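Particle-associated glycoside hydrolase (Acinetobacter phage Fri1, PDB 6C72) probably degrades the capsular polysaccharide of Acinetobacter baumannii as a tailspike glycosidase when the phage enters its host cell. Local coordinates at residues 231-237 with 260-266; 266-272 with 287-291; 486-492 with 578-584. One frame throughout, in Å; residues are numbered along the deposited sequence.

In the fold
Interactions 1 and 2 lie in the parallel beta-helix, their centres about 11 Å apart, and share Asp266; strands 263-264 and 286-289 are neighbours there, so the two contacts follow one another along the stacked coils. Interaction 3 belongs to the C-terminal antiparallel domain, its nearest atoms about 59 Å from interaction 1 and about 55 Å from interaction 2. All three are mostly buried, but 231-237 with 260-266 also meets a second subunit and a zinc ion, and 486-492 with 578-584 meets both other subunits, whereas 266-272 with 287-291 touches no other chain. Chemistry follows place: coil-to-coil ladder bonds, a glutamine holding a loop, and a regular strand pair bearing aromatic and charged groups.

Interaction 1: residues 231-237 with 260-266; sequences AKWVDTS and ENCNFLD. With ZN (zinc ion), chain M.
Trp233 and Asn261 turn their side chains the same way because each CG stands anti to its own carbonyl carbon, with chi1 -61° and -62°. The indole and the carboxamide therefore run side by side as a stack, their planes 13° apart. Asn261 CB sits over the centre of the six-membered ring in a CH-pi contact, 3.5 Å from the centroid, while Asn261 CG meets Trp233 CZ2 on the same face at 3.5 Å. The amide has polar partners as well: Asn261 OD1 receives bonds from Asn284 and from Ser228 of a second subunit.

The chain turns a corner at Trp233; past it the two segments form a parallel ladder, in which Asn263 N bonds to Val234 O and Thr236 N to Asn263 O, each at 2.9 Å. On one face of this ladder Asp235 and Asn263 also point the same way, and Asn263 ND2 reaches Asp235 OD1 at 2.8 Å, meeting it from above the carboxylate plane; Asn263 OD1 is hydrogen-bonded to Thr286. On the other face Thr236 OG1 lies at the edge of the Phe264 ring, 3.5 Å from CD1. Cys262 SG packs against the CB atoms of Ala231 and Val234. At the far end Ser237 OG donates to Asp266 OD1 at 2.7 Å, on its syn side.

Glu260 OE2 binds a zinc ion at 2.4 Å and also takes a bond from Asn256 of the second subunit; Glu260 OE1 is held by Tyr258 and shares a water with Lys232 NZ.

The contact joins successive coils of a parallel beta-helix. Strands 230-232 and 255-260 pair on one face, strands 234-237 and 263-264 on the next; strand 204-207 flanks 234-237 on one side, and strand 286-289 follows 263-264 on the other.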
# COMPACT_ATOMS: atom_id res chain seq x y z
N ALA A 231 -1.87 7.18 19.61
CA ALA A 231 -0.85 7.98 20.28
C ALA A 231 -0.11 8.83 19.26
O ALA A 231 0.26 8.34 18.18
CB ALA A 231 0.15 7.12 21.06
N LYS A 232 0.09 10.11 19.60
CA LYS A 232 0.82 11.05 18.76
C LYS A 232 1.74 11.92 19.62
O LYS A 232 1.33 12.39 20.68
CB LYS A 232 -0.15 11.95 17.98
CG LYS A 232 -0.94 11.20 16.95
CD LYS A 232 -2.07 12.03 16.38
CE LYS A 232 -2.83 11.24 15.31
NZ LYS A 232 -3.43 12.15 14.28
N TRP A 233 2.97 12.12 19.14
CA TRP A 233 3.96 12.95 19.83
C TRP A 233 4.13 12.50 21.29
O TRP A 233 3.97 13.28 22.23
CB TRP A 233 3.58 14.43 19.75
CG TRP A 233 3.53 14.93 18.36
CD1 TRP A 233 2.40 15.20 17.63
CD2 TRP A 233 4.64 15.24 17.51
NE1 TRP A 233 2.75 15.66 16.38
CE2 TRP A 233 4.11 15.69 16.28
CE3 TRP A 233 6.03 15.18 17.67
CZ2 TRP A 233 4.93 16.08 15.21
CZ3 TRP A 233 6.84 15.57 16.61
CH2 TRP A 233 6.28 16.02 15.40
N VAL A 234 4.43 11.22 21.46
CA VAL A 234 4.69 10.63 22.76
C VAL A 234 6.07 9.97 22.73
O VAL A 234 6.36 9.18 21.83
CB VAL A 234 3.61 9.60 23.16
CG1 VAL A 234 4.12 8.74 24.30
CG2 VAL A 234 2.35 10.33 23.57
N ASP A 235 6.89 10.29 23.72
CA ASP A 235 8.15 9.61 23.95
C ASP A 235 8.02 8.74 25.19
O ASP A 235 7.21 9.03 26.08
CB ASP A 235 9.30 10.61 24.13
CG ASP A 235 9.57 11.44 22.87
OD1 ASP A 235 8.89 11.25 21.84
OD2 ASP A 235 10.49 12.28 22.90
N THR A 236 8.76 7.64 25.23
CA THR A 236 8.84 6.80 26.41
C THR A 236 10.30 6.48 26.69
O THR A 236 11.07 6.18 25.77
CB THR A 236 8.04 5.48 26.25
OG1 THR A 236 8.53 4.74 25.13
CG2 THR A 236 6.55 5.76 26.06
N SER A 237 10.69 6.54 27.97
CA SER A 237 12.09 6.36 28.30
C SER A 237 12.23 5.79 29.71
O SER A 237 11.55 6.25 30.63
CB SER A 237 12.86 7.68 28.20
OG SER A 237 14.14 7.55 28.79
N GLU A 260 1.98 7.73 15.71
CA GLU A 260 2.68 8.62 14.81
C GLU A 260 3.54 9.59 15.60
O GLU A 260 3.11 10.08 16.65
CB GLU A 260 1.72 9.41 13.91
CG GLU A 260 2.44 10.16 12.82
CD GLU A 260 1.48 10.88 11.90
OE1 GLU A 260 0.27 10.55 11.96
OE2 GLU A 260 1.93 11.77 11.15
N ASN A 261 4.74 9.87 15.11
CA ASN A 261 5.62 10.86 15.74
C ASN A 261 5.93 10.49 17.18
O ASN A 261 5.98 11.35 18.06
CB ASN A 261 5.02 12.26 15.66
CG ASN A 261 4.83 12.73 14.23
OD1 ASN A 261 5.77 12.74 13.44
ND2 ASN A 261 3.60 13.10 13.88
N CYS A 262 6.08 9.20 17.45
CA CYS A 262 6.39 8.71 18.79
C CYS A 262 7.82 8.20 18.83
O CYS A 262 8.35 7.70 17.84
CB CYS A 262 5.42 7.59 19.21
SG CYS A 262 3.70 8.15 19.46
N ASN A 263 8.45 8.31 19.99
CA ASN A 263 9.82 7.86 20.17
C ASN A 263 9.86 6.91 21.35
O ASN A 263 9.76 7.33 22.51
CB ASN A 263 10.78 9.02 20.38
CG ASN A 263 10.79 9.96 19.20
OD1 ASN A 263 11.23 9.59 18.13
ND2 ASN A 263 10.31 11.19 19.40
N PHE A 264 10.00 5.62 21.06
CA PHE A 264 10.08 4.61 22.11
C PHE A 264 11.56 4.38 22.39
O PHE A 264 12.27 3.72 21.62
CB PHE A 264 9.33 3.36 21.67
CG PHE A 264 7.91 3.66 21.24
CD1 PHE A 264 6.91 3.87 22.17
CD2 PHE A 264 7.58 3.77 19.90
CE1 PHE A 264 5.61 4.16 21.79
CE2 PHE A 264 6.28 4.06 19.51
CZ PHE A 264 5.29 4.24 20.46
N LEU A 265 12.05 4.98 23.47
CA LEU A 265 13.49 5.03 23.72
C LEU A 265 13.89 3.93 24.68
O LEU A 265 13.27 2.86 24.70
CB LEU A 265 13.90 6.40 24.25
CG LEU A 265 13.42 7.60 23.43
CD1 LEU A 265 13.86 8.92 24.09
CD2 LEU A 265 13.92 7.53 21.99
N ASP A 266 14.91 4.19 25.50
CA ASP A 266 15.55 3.13 26.27
C ASP A 266 14.56 2.46 27.20
O ASP A 266 13.73 3.11 27.85
CB ASP A 266 16.72 3.69 27.08
CG ASP A 266 16.28 4.78 28.05
OD1 ASP A 266 15.89 5.87 27.59
OD2 ASP A 266 16.30 4.54 29.29
ZN ZN M . 0.48 12.20 9.31
O HOH W 1 -1.72 12.46 12.47
O HOH W 2 7.29 12.91 20.76
O HOH W 3 10.55 2.82 25.10
O HOH W 4 2.00 12.53 7.81

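Interaction 2: residues 266-272 with 287-291; sequences DARRNTA and FQQLK
Gln289 NE2 donates to Ala267 O at 3.0 Å, with 155° at the hydrogen and the acceptor close to the plane of the amide; it also makes a weak bond to Tyr298 O. In this parallel beta-helix, strand 286-289 thus uses a side chain to hold the loop that leads from strand 263-264 to strand 272-275. The other end of the same carboxamide completes the grip, since Ala267 N bonds to Gln289 OE1 at 3.3 Å. This second bond is less direct: the donor stands above the plane of the Gln289 carboxamide, with 113° at the oxygen. Both backbone polar groups of Ala267 are therefore taken up by a single amide. The glutamine chain bends about CB-CG (chi2 -83°), which brings the amide to the loop.

Thr271 packs alongside that chain. Its CG2 lies 3.6 Å from Gln289 CG, the two side chains sliding past each other in opposite directions, while its hydroxyl is hydrogen-bonded to Leu299 O. The same OG1 lies 3.5 Å from Phe287 CB, near the plane of that ring.

At the outer end Lys291 crosses Asp266 obliquely, with CD 3.8 Å from Asp266 CG. The charges stop short of a salt bridge, and a water spans them, donating to Asp266 OD2 and accepting from Lys291 NZ; Asp266 OD1 is also held by Ser237. The nearby ammonium would be expected to stabilise the carboxylate somewhat.

Phe287 carries the contact into the interior, where its ring joins those of Phe264, Phe282, Phe300 and Phe322. The loop adds a methyl to this aromatic cluster: Ala272 CB approaches the ring at its edge, 4.0 Å from Phe287 CE2.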
# COMPACT_ATOMS: atom_id res chain seq x y z
N ASP A 266 14.91 4.19 25.50
CA ASP A 266 15.55 3.13 26.27
C ASP A 266 14.56 2.46 27.20
O ASP A 266 13.73 3.11 27.85
CB ASP A 266 16.72 3.69 27.08
CG ASP A 266 16.28 4.78 28.05
OD1 ASP A 266 15.89 5.87 27.59
OD2 ASP A 266 16.30 4.54 29.29
N ALA A 267 14.64 1.13 27.24
CA ALA A 267 13.89 0.31 28.17
C ALA A 267 14.74 -0.92 28.47
O ALA A 267 15.56 -1.33 27.64
CB ALA A 267 12.52 -0.08 27.62
N ARG A 268 14.56 -1.49 29.66
CA ARG A 268 15.45 -2.56 30.12
C ARG A 268 15.13 -3.91 29.50
O ARG A 268 15.94 -4.83 29.64
CB ARG A 268 15.40 -2.69 31.64
CG ARG A 268 15.68 -1.38 32.40
CD ARG A 268 17.01 -0.75 32.01
NE ARG A 268 18.14 -1.65 32.22
CZ ARG A 268 18.71 -1.86 33.41
NH1 ARG A 268 18.22 -1.24 34.48
NH2 ARG A 268 19.74 -2.67 33.54
N ARG A 269 13.99 -4.05 28.82
CA ARG A 269 13.73 -5.28 28.08
C ARG A 269 13.69 -4.98 26.58
O ARG A 269 14.65 -5.27 25.88
CB ARG A 269 12.43 -5.96 28.56
CG ARG A 269 12.29 -7.40 28.06
CD ARG A 269 11.28 -8.22 28.85
NE ARG A 269 9.90 -7.77 28.63
CZ ARG A 269 8.84 -8.27 29.26
NH1 ARG A 269 8.97 -9.24 30.16
NH2 ARG A 269 7.63 -7.77 28.99
N ASN A 270 12.59 -4.40 26.09
CA ASN A 270 12.47 -3.93 24.72
C ASN A 270 11.95 -2.51 24.72
O ASN A 270 11.24 -2.10 25.65
CB ASN A 270 11.50 -4.81 23.90
CG ASN A 270 11.74 -6.29 24.11
OD1 ASN A 270 12.73 -6.84 23.63
ND2 ASN A 270 10.86 -6.94 24.86
N THR A 271 12.28 -1.74 23.69
CA THR A 271 11.68 -0.41 23.59
C THR A 271 10.17 -0.52 23.48
O THR A 271 9.43 0.34 23.98
CB THR A 271 12.23 0.39 22.41
OG1 THR A 271 11.84 -0.24 21.18
CG2 THR A 271 13.74 0.54 22.48
N ALA A 272 9.68 -1.56 22.80
CA ALA A 272 8.26 -1.77 22.60
C ALA A 272 8.03 -3.24 22.24
O ALA A 272 8.91 -3.88 21.67
CB ALA A 272 7.70 -0.86 21.50
N PHE A 287 12.54 3.70 17.45
CA PHE A 287 12.77 2.72 18.50
C PHE A 287 14.27 2.70 18.76
O PHE A 287 15.04 2.28 17.89
CB PHE A 287 12.25 1.33 18.09
CG PHE A 287 10.81 1.32 17.62
CD1 PHE A 287 10.48 1.61 16.30
CD2 PHE A 287 9.78 1.02 18.51
CE1 PHE A 287 9.17 1.61 15.86
CE2 PHE A 287 8.45 1.00 18.08
CZ PHE A 287 8.15 1.29 16.75
N GLN A 288 14.70 3.19 19.92
CA GLN A 288 16.12 3.48 20.13
C GLN A 288 16.58 2.96 21.48
O GLN A 288 16.00 3.30 22.51
CB GLN A 288 16.39 4.99 20.02
CG GLN A 288 15.54 5.69 18.99
CD GLN A 288 16.10 7.01 18.53
OE1 GLN A 288 17.29 7.12 18.23
NE2 GLN A 288 15.25 8.03 18.47
N GLN A 289 17.63 2.13 21.46
CA GLN A 289 18.38 1.74 22.66
C GLN A 289 19.75 2.42 22.62
O GLN A 289 20.75 1.81 22.24
CB GLN A 289 18.50 0.22 22.74
CG GLN A 289 17.17 -0.50 22.91
CD GLN A 289 16.70 -0.57 24.38
OE1 GLN A 289 17.05 0.27 25.20
NE2 GLN A 289 15.88 -1.57 24.69
N LEU A 290 19.80 3.68 23.04
CA LEU A 290 21.02 4.47 22.97
C LEU A 290 21.66 4.71 24.34
O LEU A 290 22.51 5.59 24.47
CB LEU A 290 20.74 5.80 22.27
CG LEU A 290 20.24 5.67 20.83
CD1 LEU A 290 20.14 7.04 20.17
CD2 LEU A 290 21.16 4.75 20.02
N LYS A 291 21.29 3.93 25.35
CA LYS A 291 21.88 4.01 26.68
C LYS A 291 22.50 2.66 27.01
O LYS A 291 21.92 1.87 27.76
CB LYS A 291 20.84 4.41 27.72
CG LYS A 291 20.09 5.69 27.39
CD LYS A 291 19.63 6.39 28.64
CE LYS A 291 19.05 7.77 28.35
NZ LYS A 291 18.67 8.44 29.64
O HOH W 5 16.49 6.65 31.25

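Interaction 3: residues 486-492 with 578-584; sequences FNTEIRN and IVKVDVF
Phe486 and Phe584 project alike from paired strands yet turn their rings across each other, forming a T-shaped pair with planes at 73° and centroids 4.9 Å apart. The edge of Phe486 enters over the face of Phe584, its CE2 coming within 3.4 Å of Phe584 CZ. The same Phe486 CE2 also meets Asp582 CB at 3.5 Å, obliquely to the ring.

Asp582 and Thr488 stand side by side next along this face. With its OG1 anti to the backbone N (chi1 176°), the threonine brings its hydroxyl within 3.1 Å of Asp582 OD1 and close to Val581 O, so its one proton has two candidate acceptors. Lys580 bends at its last torsion, chi4 -73°, and NZ forms a 2.7 Å salt bridge to the syn lone pair of Asp582 OD1. Beyond it the end of Ile490 packs on Ile578, CD1 to CG2 3.5 Å.

Beneath these groups runs a regular antiparallel ladder, with Asn487-Val583, Glu489-Val581 and Arg491-Val579 as the hydrogen-bonded pairs. These strands lie side by side within the six-stranded C-terminal sheet.

Lys580 also makes a cation-pi contact with Phe486 of a second subunit, and Phe486 makes the reciprocal one with Lys580 of the third. A buried ammonium thus interacts with a carboxylate in its own chain and an aromatic ring in another, tying this sheet into the trimer.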
# COMPACT_ATOMS: atom_id res chain seq x y z
N PHE A 486 8.26 -30.71 -34.50
CA PHE A 486 9.15 -31.74 -33.97
C PHE A 486 8.87 -31.85 -32.48
O PHE A 486 9.07 -30.88 -31.74
CB PHE A 486 10.61 -31.39 -34.25
CG PHE A 486 11.59 -32.35 -33.66
CD1 PHE A 486 12.05 -32.17 -32.37
CD2 PHE A 486 12.07 -33.42 -34.39
CE1 PHE A 486 12.96 -33.04 -31.81
CE2 PHE A 486 12.98 -34.31 -33.84
CZ PHE A 486 13.42 -34.13 -32.55
N ASN A 487 8.36 -32.99 -32.04
CA ASN A 487 8.07 -33.25 -30.64
C ASN A 487 8.75 -34.53 -30.21
O ASN A 487 8.73 -35.53 -30.92
CB ASN A 487 6.57 -33.36 -30.36
CG ASN A 487 5.89 -32.02 -30.39
OD1 ASN A 487 5.85 -31.32 -29.37
ND2 ASN A 487 5.34 -31.64 -31.54
N THR A 488 9.31 -34.49 -29.01
CA THR A 488 10.02 -35.64 -28.48
C THR A 488 9.51 -35.95 -27.07
O THR A 488 9.30 -35.03 -26.27
CB THR A 488 11.54 -35.38 -28.53
OG1 THR A 488 12.25 -36.46 -27.92
CG2 THR A 488 11.90 -34.11 -27.81
N GLU A 489 9.24 -37.23 -26.81
CA GLU A 489 8.89 -37.74 -25.49
C GLU A 489 9.75 -38.96 -25.18
O GLU A 489 10.35 -39.56 -26.08
CB GLU A 489 7.40 -38.12 -25.39
CG GLU A 489 6.44 -36.94 -25.37
CD GLU A 489 4.98 -37.37 -25.33
OE1 GLU A 489 4.63 -38.36 -26.00
OE2 GLU A 489 4.18 -36.72 -24.62
N ILE A 490 9.77 -39.34 -23.91
CA ILE A 490 10.69 -40.38 -23.45
C ILE A 490 10.05 -41.15 -22.30
O ILE A 490 9.39 -40.57 -21.42
CB ILE A 490 12.04 -39.75 -23.05
CG1 ILE A 490 13.15 -40.80 -22.96
CG2 ILE A 490 11.91 -38.91 -21.78
CD1 ILE A 490 14.56 -40.19 -22.82
N ARG A 491 10.23 -42.47 -22.31
CA ARG A 491 9.61 -43.34 -21.32
C ARG A 491 10.62 -44.38 -20.88
O ARG A 491 11.55 -44.72 -21.62
CB ARG A 491 8.36 -44.04 -21.88
CG ARG A 491 7.23 -43.11 -22.22
CD ARG A 491 6.67 -42.49 -20.95
NE ARG A 491 5.54 -41.59 -21.19
CZ ARG A 491 5.68 -40.29 -21.50
NH1 ARG A 491 6.90 -39.77 -21.60
NH2 ARG A 491 4.61 -39.53 -21.70
N ASN A 492 10.43 -44.88 -19.66
CA ASN A 492 11.20 -45.98 -19.11
C ASN A 492 10.40 -47.26 -19.33
O ASN A 492 9.19 -47.29 -19.08
CB ASN A 492 11.46 -45.73 -17.62
CG ASN A 492 12.21 -46.87 -16.93
OD1 ASN A 492 11.80 -48.04 -17.00
ND2 ASN A 492 13.29 -46.54 -16.24
N ILE A 578 15.53 -47.33 -21.99
CA ILE A 578 14.95 -46.01 -22.20
C ILE A 578 14.53 -45.91 -23.66
O ILE A 578 15.29 -46.29 -24.56
CB ILE A 578 15.95 -44.90 -21.84
CG1 ILE A 578 16.51 -45.06 -20.41
CG2 ILE A 578 15.30 -43.54 -22.06
CD1 ILE A 578 15.49 -44.92 -19.25
N VAL A 579 13.33 -45.39 -23.90
CA VAL A 579 12.79 -45.28 -25.25
C VAL A 579 12.44 -43.81 -25.51
O VAL A 579 11.59 -43.23 -24.81
CB VAL A 579 11.57 -46.19 -25.45
CG1 VAL A 579 11.01 -46.05 -26.85
CG2 VAL A 579 11.95 -47.64 -25.16
N LYS A 580 13.11 -43.21 -26.48
CA LYS A 580 12.86 -41.82 -26.86
C LYS A 580 12.29 -41.79 -28.27
O LYS A 580 12.77 -42.50 -29.15
CB LYS A 580 14.15 -41.00 -26.76
CG LYS A 580 14.02 -39.54 -27.17
CD LYS A 580 15.34 -38.82 -26.90
CE LYS A 580 15.27 -37.32 -27.19
NZ LYS A 580 15.23 -37.01 -28.66
N VAL A 581 11.24 -40.98 -28.47
CA VAL A 581 10.59 -40.84 -29.76
C VAL A 581 10.71 -39.40 -30.24
O VAL A 581 10.39 -38.46 -29.49
CB VAL A 581 9.11 -41.25 -29.71
CG1 VAL A 581 8.60 -41.40 -31.13
CG2 VAL A 581 8.96 -42.55 -28.96
N ASP A 582 11.14 -39.22 -31.49
CA ASP A 582 11.13 -37.94 -32.18
C ASP A 582 10.09 -38.01 -33.28
O ASP A 582 10.15 -38.90 -34.14
CB ASP A 582 12.50 -37.62 -32.78
CG ASP A 582 13.64 -37.69 -31.77
OD1 ASP A 582 13.40 -37.48 -30.56
OD2 ASP A 582 14.79 -37.92 -32.19
N VAL A 583 9.12 -37.09 -33.27
CA VAL A 583 8.04 -37.08 -34.24
C VAL A 583 8.15 -35.81 -35.08
O VAL A 583 8.20 -34.70 -34.53
CB VAL A 583 6.65 -37.17 -33.58
CG1 VAL A 583 5.55 -37.20 -34.63
CG2 VAL A 583 6.56 -38.38 -32.66
N PHE A 584 8.19 -35.99 -36.40
CA PHE A 584 8.16 -34.90 -37.37
C PHE A 584 6.77 -34.91 -38.00
O PHE A 584 6.35 -35.93 -38.54
CB PHE A 584 9.22 -35.12 -38.46
CG PHE A 584 10.62 -35.28 -37.94
CD1 PHE A 584 11.02 -36.44 -37.31
CD2 PHE A 584 11.56 -34.26 -38.10
CE1 PHE A 584 12.31 -36.59 -36.83
CE2 PHE A 584 12.85 -34.40 -37.63
CZ PHE A 584 13.22 -35.56 -36.99
O HOH W 6 5.79 -33.52 -34.03